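Side-chain contacts in iodotyrosine deiodinase (Thermotoga neapolitana, PDB 6TYK), which removes iodide, bromide or chloride from halogenated tyrosines, using flavin mononucleotide as cofactor and acting as a homodimer: residues D26-L31 with F48-D53; N35-G40 with V117-G122; Y123-L128 with V160-G165. All blocks are in the same frame, centred on the assembly; numbering follows the deposited sequence. Where two conformers were deposited one is given.

Overall arrangement
All three contacts are buried and apolar, with no hydrogen bond between their paired segments; what separates them is their place in the nitroreductase fold. Interactions 1 and 3 each pack a helix on a strand of the same sheet, one antiparallel and one nearly parallel. Their centres lie about 9 Å apart, and they meet where Phe48 CE1 touches Leu124 CD1 at 3.8 Å. Interaction 2 shares helix 113-130 with interaction 3, but sets it against a loop, where Ala37, Pro38 and Ala120 pack with a single leucine, and flavin and substrate join in. Interaction 3 lies nearest the centre of the chain, about 6 Å between centres; all three reach the second subunit.

Interaction 1. Residues D26-L31 with F48-D53; sequences DLIYSL and FLIVED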
# COMPACT_ATOMS: atom_id res chain seq x y z
N ASP A 26 -5.93 20.83 2.61
CA ASP A 26 -4.64 20.17 2.45
C ASP A 26 -4.75 18.69 2.79
O ASP A 26 -4.20 17.82 2.10
CB ASP A 26 -3.57 20.84 3.30
CG ASP A 26 -3.22 22.22 2.80
OD1 ASP A 26 -3.32 22.46 1.57
OD2 ASP A 26 -2.86 23.08 3.63
N LEU A 27 -5.47 18.39 3.87
CA LEU A 27 -5.71 17.01 4.23
C LEU A 27 -6.61 16.33 3.21
O LEU A 27 -6.33 15.22 2.75
CB LEU A 27 -6.35 16.94 5.62
CG LEU A 27 -6.72 15.55 6.11
CD1 LEU A 27 -5.51 14.62 6.08
CD2 LEU A 27 -7.31 15.63 7.52
N ILE A 28 -7.70 17.00 2.84
CA ILE A 28 -8.63 16.46 1.86
C ILE A 28 -7.95 16.17 0.52
O ILE A 28 -8.25 15.17 -0.12
CB ILE A 28 -9.85 17.38 1.65
CG1 ILE A 28 -10.66 17.48 2.94
CG2 ILE A 28 -10.72 16.86 0.50
CD1 ILE A 28 -11.20 16.16 3.43
N TYR A 29 -7.03 17.04 0.11
CA TYR A 29 -6.24 16.80 -1.10
C TYR A 29 -5.60 15.42 -1.07
O TYR A 29 -5.64 14.68 -2.05
CB TYR A 29 -5.14 17.86 -1.25
CG TYR A 29 -4.11 17.51 -2.31
CD1 TYR A 29 -4.36 17.77 -3.65
CD2 TYR A 29 -2.89 16.93 -1.96
CE1 TYR A 29 -3.43 17.45 -4.62
CE2 TYR A 29 -1.97 16.61 -2.93
CZ TYR A 29 -2.24 16.87 -4.25
OH TYR A 29 -1.32 16.56 -5.23
N SER A 30 -5.01 15.06 0.06
CA SER A 30 -4.31 13.79 0.18
C SER A 30 -5.28 12.62 0.06
O SER A 30 -4.95 11.58 -0.51
CB SER A 30 -3.49 13.70 1.49
OG SER A 30 -4.27 13.34 2.63
N LEU A 31 -6.49 12.80 0.58
CA LEU A 31 -7.50 11.76 0.48
C LEU A 31 -7.95 11.61 -0.96
O LEU A 31 -8.19 10.51 -1.44
CB LEU A 31 -8.70 12.07 1.37
CG LEU A 31 -8.35 12.28 2.84
CD1 LEU A 31 -9.63 12.38 3.63
CD2 LEU A 31 -7.46 11.17 3.40
N PHE A 48 -12.35 7.12 5.64
CA PHE A 48 -11.53 8.04 6.41
C PHE A 48 -12.33 8.68 7.52
O PHE A 48 -13.45 9.17 7.32
CB PHE A 48 -10.93 9.10 5.51
CG PHE A 48 -10.11 8.54 4.39
CD1 PHE A 48 -8.88 7.94 4.64
CD2 PHE A 48 -10.56 8.62 3.07
CE1 PHE A 48 -8.11 7.43 3.61
CE2 PHE A 48 -9.79 8.10 2.03
CZ PHE A 48 -8.57 7.51 2.31
N LEU A 49 -11.74 8.68 8.71
CA LEU A 49 -12.31 9.35 9.87
C LEU A 49 -11.28 10.36 10.34
O LEU A 49 -10.16 9.99 10.70
CB LEU A 49 -12.61 8.35 10.98
CG LEU A 49 -13.23 8.91 12.25
CD1 LEU A 49 -14.62 9.49 11.98
CD2 LEU A 49 -13.30 7.85 13.33
N ILE A 50 -11.64 11.63 10.30
CA ILE A 50 -10.75 12.70 10.71
C ILE A 50 -11.06 13.08 12.14
O ILE A 50 -12.13 13.63 12.44
CB ILE A 50 -10.91 13.92 9.79
CG1 ILE A 50 -10.70 13.52 8.33
CG2 ILE A 50 -9.97 15.04 10.23
CD1 ILE A 50 -11.01 14.61 7.35
N VAL A 51 -10.14 12.75 13.04
CA VAL A 51 -10.32 13.08 14.45
C VAL A 51 -9.59 14.37 14.81
O VAL A 51 -8.38 14.50 14.60
CB VAL A 51 -9.84 11.93 15.35
CG1 VAL A 51 -10.04 12.29 16.82
CG2 VAL A 51 -10.57 10.64 15.00
N GLU A 52 -10.33 15.34 15.33
CA GLU A 52 -9.73 16.60 15.74
C GLU A 52 -10.09 17.00 17.16
O GLU A 52 -9.40 17.81 17.76
CB GLU A 52 -10.17 17.72 14.81
CG GLU A 52 -9.63 17.58 13.40
CD GLU A 52 -10.27 18.57 12.47
OE1 GLU A 52 -9.89 19.76 12.51
OE2 GLU A 52 -11.17 18.16 11.72
N ASP A 53 -11.19 16.46 17.68
CA ASP A 53 -11.68 16.86 19.00
C ASP A 53 -10.63 16.55 20.06
O ASP A 53 -10.13 15.43 20.13
CB ASP A 53 -12.98 16.14 19.31
CG ASP A 53 -13.51 16.47 20.69
OD1 ASP A 53 -14.15 17.53 20.84
OD2 ASP A 53 -13.28 15.68 21.62
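Leu31 lies over the ring of Phe48, and Leu27 meets Ile50 one helical turn earlier; together they seat helix 24-35 against strand 46-51 in the alpha+beta core of the nitroreductase fold. The two short segments run nearly antiparallel, at 162°, with their axes 11.4 Å apart. One helical turn advances about as far as two strand residues, so Leu27 and Leu31 match Ile50 and Phe48 in reverse order.

Leu27 supplies a simple bump. Its CG stands anti to the backbone N (chi1 177°), which carries CD2 out to the forked end of Ile50, where it rests between CG2 and CD1 at 3.8 Å from each of these methyls. The two side chains meet tip to tip. A beta-branched isoleucine suits the strand here because its two arms make the shallow notch that the leucine methyl fills. Ile28 CD1 flanks this notch, 4.2 Å from Ile50 CD1.

At the other pair the side chains slide past one another in opposite directions. Both Leu31 methyls lie on one side of the ring: CD1 toward its CG end, 3.9 Å from Phe48 CG, and CD2 over the centre.

Leu124 of helix 113-130 also touches Phe48, and Tyr100 touches both Leu27 and Ile50. Val181 of the second subunit packs on Ile28, Leu31 and Ile50, while the strand continues the sheet into that subunit through a parallel ladder. At the ring itself the contact is CH-pi: Leu31 CD2 stands 3.7 Å from the centroid of the Phe48 ring, 8° off its normal.

Interaction 2. Residues N35-G40 with V117-G122; sequences NEAPSG and VWLAVG. With FMN (flavin mononucleotide), chain J; IYR (3-iodo-tyrosine), chain K.
The flavin and the phenol ring of iodotyrosine lie nearly parallel, the phenol over one face of the isoalloxazine, and the loop 35-40 continues on that same face: Gly40 N sits above FMN C8 at 3.6 Å. At the dimethyl edge, Ser39 CA approaches FMN C8M at 3.3 Å from this side, whereas Leu119 CD1 comes to C8M from the other side of the flavin plane, at 4.2 Å.

Leu119 reaches there because its CG is anti to the backbone N (chi1 -169°). Its side chain crosses the Pro38 ring at about a right angle, and CD2 lies 3.8 Å from Pro38 CD. Ala37 CB meets Ala120 CB at 4.0 Å; two side chains this small let the loop come close to the helix backbone. With an alanine in place of Leu119, Ala37 CB, Pro38 CG and CD and the flavin methyl would probably lose their shared apolar neighbour, opening a gap between loop, helix and flavin.

On the loop's other flank, Pro38 CB packs close on the ribityl FMN O3' at 3.0 Å; the same hydroxyl weakly accepts from Ser39 N and weakly donates to Ser39 O. Gly40 CA is 3.6 Å from the iodine atom IYR IE, so a side chain here would be crowded by the halogen. Arg176 of the second subunit hydrogen-bonds to both Ala37 O and FMN, and Lys173 of that subunit forms a salt bridge with Glu36. A flavin held between two subunits, with substrate laid over it, is the active-site architecture of the nitroreductase family.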
# COMPACT_ATOMS: atom_id res chain seq x y z
N ASN A 35 -7.67 8.32 -3.17
CA ASN A 35 -8.91 7.78 -3.70
C ASN A 35 -8.80 7.39 -5.17
O ASN A 35 -9.61 6.61 -5.67
CB ASN A 35 -10.00 8.82 -3.50
CG ASN A 35 -11.38 8.29 -3.82
OD1 ASN A 35 -11.83 7.31 -3.24
ND2 ASN A 35 -12.08 8.98 -4.72
N GLU A 36 -7.81 7.95 -5.86
CA GLU A 36 -7.53 7.59 -7.25
C GLU A 36 -6.79 6.26 -7.40
O GLU A 36 -6.64 5.76 -8.52
CB GLU A 36 -6.72 8.69 -7.95
CG GLU A 36 -7.51 9.95 -8.22
CD GLU A 36 -8.69 9.70 -9.13
OE1 GLU A 36 -8.58 8.87 -10.05
OE2 GLU A 36 -9.75 10.33 -8.91
N ALA A 37 -6.33 5.71 -6.28
CA ALA A 37 -5.62 4.44 -6.31
C ALA A 37 -6.47 3.31 -6.83
O ALA A 37 -7.70 3.35 -6.76
CB ALA A 37 -5.12 4.09 -4.92
N PRO A 38 -5.82 2.27 -7.36
CA PRO A 38 -6.54 1.05 -7.71
C PRO A 38 -6.98 0.30 -6.46
O PRO A 38 -6.50 0.56 -5.36
CB PRO A 38 -5.49 0.25 -8.48
CG PRO A 38 -4.18 0.69 -7.89
CD PRO A 38 -4.37 2.17 -7.63
N SER A 39 -7.92 -0.62 -6.64
CA SER A 39 -8.36 -1.47 -5.55
C SER A 39 -9.02 -2.71 -6.12
O SER A 39 -9.48 -2.71 -7.27
CB SER A 39 -9.33 -0.74 -4.62
OG SER A 39 -10.48 -0.27 -5.32
N GLY A 40 -9.09 -3.76 -5.31
CA GLY A 40 -9.73 -4.99 -5.73
C GLY A 40 -11.15 -4.70 -6.15
O GLY A 40 -11.91 -4.08 -5.40
N VAL A 117 -6.23 -0.91 0.63
CA VAL A 117 -6.15 0.25 1.50
C VAL A 117 -4.70 0.64 1.77
O VAL A 117 -4.36 1.81 1.72
CB VAL A 117 -6.95 0.04 2.80
CG1 VAL A 117 -6.64 1.15 3.79
CG2 VAL A 117 -8.45 -0.03 2.50
N TRP A 118 -3.83 -0.34 2.00
CA TRP A 118 -2.43 -0.02 2.24
C TRP A 118 -1.75 0.56 1.00
O TRP A 118 -0.94 1.48 1.10
CB TRP A 118 -1.68 -1.22 2.84
CG TRP A 118 -1.98 -1.28 4.29
CD1 TRP A 118 -2.95 -2.03 4.91
CD2 TRP A 118 -1.37 -0.48 5.32
NE1 TRP A 118 -2.97 -1.75 6.26
CE2 TRP A 118 -2.00 -0.81 6.54
CE3 TRP A 118 -0.36 0.48 5.32
CZ2 TRP A 118 -1.64 -0.22 7.75
CZ3 TRP A 118 -0.00 1.06 6.51
CH2 TRP A 118 -0.64 0.71 7.71
N LEU A 119 -2.14 0.07 -0.17
CA LEU A 119 -1.66 0.65 -1.42
C LEU A 119 -2.06 2.14 -1.48
O LEU A 119 -1.23 3.01 -1.76
CB LEU A 119 -2.26 -0.13 -2.58
CG LEU A 119 -1.71 0.12 -3.97
CD1 LEU A 119 -2.10 -1.05 -4.86
CD2 LEU A 119 -2.24 1.41 -4.54
N ALA A 120 -3.33 2.42 -1.19
CA ALA A 120 -3.83 3.79 -1.17
C ALA A 120 -3.11 4.63 -0.12
O ALA A 120 -2.89 5.82 -0.33
CB ALA A 120 -5.33 3.80 -0.93
N VAL A 121 -2.74 4.03 1.01
CA VAL A 121 -1.97 4.75 2.02
C VAL A 121 -0.62 5.22 1.46
O VAL A 121 -0.15 6.32 1.77
CB VAL A 121 -1.79 3.92 3.30
CG1 VAL A 121 -0.75 4.57 4.22
CG2 VAL A 121 -3.12 3.75 4.02
N GLY A 122 -0.02 4.42 0.59
CA GLY A 122 1.19 4.84 -0.09
C GLY A 122 0.97 6.11 -0.90
O GLY A 122 1.77 7.04 -0.80
N1 FMN J . -7.12 -6.90 -11.83
C2 FMN J . -7.25 -8.09 -12.49
O2 FMN J . -7.54 -8.07 -13.69
N3 FMN J . -7.07 -9.28 -11.83
C4 FMN J . -6.74 -9.28 -10.49
O4 FMN J . -6.57 -10.36 -9.90
C4A FMN J . -6.60 -8.07 -9.83
N5 FMN J . -6.29 -8.07 -8.49
C5A FMN J . -6.12 -6.86 -7.83
C6 FMN J . -5.76 -6.86 -6.50
C7 FMN J . -5.57 -5.67 -5.81
C7M FMN J . -5.17 -5.73 -4.36
C8 FMN J . -5.75 -4.47 -6.48
C8M FMN J . -5.55 -3.17 -5.77
C9 FMN J . -6.12 -4.47 -7.82
C9A FMN J . -6.29 -5.66 -8.51
N10 FMN J . -6.67 -5.67 -9.84
C10 FMN J . -6.79 -6.87 -10.50
C1' FMN J . -6.88 -4.38 -10.58
C2' FMN J . -8.28 -3.81 -10.21
O2' FMN J . -9.34 -4.52 -10.84
C3' FMN J . -8.32 -2.33 -10.61
O3' FMN J . -7.40 -1.66 -9.76
C4' FMN J . -9.69 -1.69 -10.51
O4' FMN J . -10.58 -2.30 -11.43
C5' FMN J . -9.65 -0.19 -10.81
O5' FMN J . -9.01 0.02 -12.05
P FMN J . -8.81 1.51 -12.60
O1P FMN J . -10.15 2.22 -12.56
O2P FMN J . -8.32 1.36 -14.03
O3P FMN J . -7.72 2.21 -11.82
N IYR K . -8.09 -12.73 -10.37
CA IYR K . -9.29 -12.74 -11.17
CB IYR K . -10.51 -11.98 -10.61
CC IYR K . -10.30 -10.55 -10.27
CD IYR K . -10.12 -10.19 -8.94
CE IYR K . -9.95 -8.86 -8.55
IE IYR K . -9.67 -8.47 -6.58
CF IYR K . -9.98 -7.85 -9.52
OF IYR K . -9.83 -6.51 -9.23
CG IYR K . -10.17 -8.19 -10.88
CH IYR K . -10.32 -9.53 -11.23
C IYR K . -9.08 -12.22 -12.58
O IYR K . -9.87 -12.27 -13.52
OXT IYR K . -7.87 -11.64 -12.79

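Interaction 3. Residues Y123-L128 with V160-G165; sequences YLLLAL and VILPVG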
# COMPACT_ATOMS: atom_id res chain seq x y z
N TYR A 123 -0.12 6.16 -1.67
CA TYR A 123 -0.48 7.38 -2.39
C TYR A 123 -0.63 8.53 -1.40
O TYR A 123 -0.14 9.63 -1.62
CB TYR A 123 -1.81 7.21 -3.11
CG TYR A 123 -1.80 6.50 -4.45
CD1 TYR A 123 -0.99 5.41 -4.70
CD2 TYR A 123 -2.67 6.93 -5.45
CE1 TYR A 123 -1.02 4.77 -5.93
CE2 TYR A 123 -2.71 6.29 -6.68
CZ TYR A 123 -1.88 5.22 -6.91
OH TYR A 123 -1.91 4.58 -8.13
N LEU A 124 -1.37 8.26 -0.33
CA LEU A 124 -1.72 9.27 0.66
C LEU A 124 -0.48 9.92 1.26
O LEU A 124 -0.40 11.15 1.37
CB LEU A 124 -2.58 8.62 1.75
CG LEU A 124 -3.50 9.50 2.58
CD1 LEU A 124 -4.54 8.63 3.27
CD2 LEU A 124 -2.71 10.30 3.58
N LEU A 125 0.49 9.11 1.64
CA LEU A 125 1.70 9.64 2.25
C LEU A 125 2.49 10.54 1.30
O LEU A 125 3.05 11.55 1.72
CB LEU A 125 2.60 8.52 2.76
CG LEU A 125 2.00 7.62 3.83
CD1 LEU A 125 3.04 6.62 4.31
CD2 LEU A 125 1.47 8.44 5.00
N LEU A 126 2.56 10.15 0.03
CA LEU A 126 3.22 11.00 -0.95
C LEU A 126 2.49 12.32 -1.13
O LEU A 126 3.11 13.37 -1.26
CB LEU A 126 3.36 10.26 -2.29
CG LEU A 126 4.36 9.10 -2.23
CD1 LEU A 126 4.24 8.23 -3.47
CD2 LEU A 126 5.77 9.63 -2.07
N ALA A 127 1.15 12.28 -1.12
CA ALA A 127 0.36 13.49 -1.25
C ALA A 127 0.57 14.43 -0.06
O ALA A 127 0.67 15.65 -0.23
CB ALA A 127 -1.13 13.16 -1.42
N LEU A 128 0.63 13.87 1.14
CA LEU A 128 0.87 14.69 2.31
C LEU A 128 2.23 15.37 2.17
O LEU A 128 2.38 16.55 2.47
CB LEU A 128 0.83 13.85 3.59
CG LEU A 128 -0.55 13.35 4.00
CD1 LEU A 128 -0.41 12.47 5.22
CD2 LEU A 128 -1.50 14.51 4.30
N VAL A 160 -4.92 1.88 10.36
CA VAL A 160 -3.80 2.70 10.78
C VAL A 160 -4.32 4.03 11.28
O VAL A 160 -5.36 4.51 10.83
CB VAL A 160 -2.79 2.90 9.62
CG1 VAL A 160 -3.42 3.65 8.44
CG2 VAL A 160 -1.57 3.63 10.11
N ILE A 161 -3.61 4.60 12.25
CA ILE A 161 -3.86 5.96 12.71
C ILE A 161 -2.76 6.80 12.13
O ILE A 161 -1.58 6.56 12.38
CB ILE A 161 -3.79 6.03 14.25
CG1 ILE A 161 -4.90 5.16 14.86
CG2 ILE A 161 -3.87 7.48 14.73
CD1 ILE A 161 -4.69 4.92 16.35
N LEU A 162 -3.13 7.80 11.34
CA LEU A 162 -2.14 8.69 10.74
C LEU A 162 -2.25 10.08 11.34
O LEU A 162 -3.09 10.88 10.91
CB LEU A 162 -2.35 8.80 9.23
CG LEU A 162 -2.11 7.55 8.39
CD1 LEU A 162 -2.72 7.73 7.02
CD2 LEU A 162 -0.62 7.27 8.26
N PRO A 163 -1.42 10.38 12.34
CA PRO A 163 -1.35 11.77 12.80
C PRO A 163 -0.86 12.63 11.64
O PRO A 163 0.10 12.24 10.96
CB PRO A 163 -0.32 11.73 13.93
CG PRO A 163 -0.25 10.28 14.32
CD PRO A 163 -0.48 9.51 13.07
N VAL A 164 -1.52 13.75 11.40
CA VAL A 164 -1.15 14.64 10.31
C VAL A 164 -1.07 16.07 10.81
O VAL A 164 -1.93 16.53 11.56
CB VAL A 164 -2.17 14.57 9.16
CG1 VAL A 164 -1.80 15.58 8.06
CG2 VAL A 164 -2.21 13.16 8.59
N GLY A 165 -0.03 16.77 10.40
CA GLY A 165 0.12 18.16 10.74
C GLY A 165 1.40 18.68 10.14
O GLY A 165 2.06 18.00 9.35
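Helix 113-130 of the nitroreductase fold packs here on its central sheet, where Leu124, Leu125 and Leu128 meet Leu162 and Val164 of strand 156-165. The short segments run almost parallel, at 16°, with axes 11.2 Å apart; that spacing is bridged wholly by aliphatic side chains, and leucine is long enough to span it from the helix.

Leu128 and Val164 reach toward each other tip to tip and meet with both branches. Leu128 CD1 lies 3.9 Å from Val164 CG2, and Leu128 CD2 likewise 3.9 Å from Val164 CG1, a methyl-to-methyl match of two forked ends. Leu162 faces two helix residues at once. Its CD2 touches Leu125 CD2 at 4.0 Å, the two side chains crossing at a slant, while its CD1 has a looser neighbour in Leu124 CD1 at 4.3 Å. The Leu125 bond from CA to CB does not aim at the strand; with CG anti to the carbonyl carbon, chi1 -62° then turns CD2 in to Leu162.

Strand 156-165 is joined by backbone hydrogen bonds of Leu162 and Val164 to Leu102 and Tyr100 of strand 100-107, and Gly165 pairs with Gly134 of strand 134-135. Elsewhere on the helix, Ala127 packs on Ser30 of helix 24-35, while Leu125 and Leu126 touch Pro38 and Tyr123 of the second subunit, respectively, so the helix lies between sheet, neighbouring helix and dimer partner.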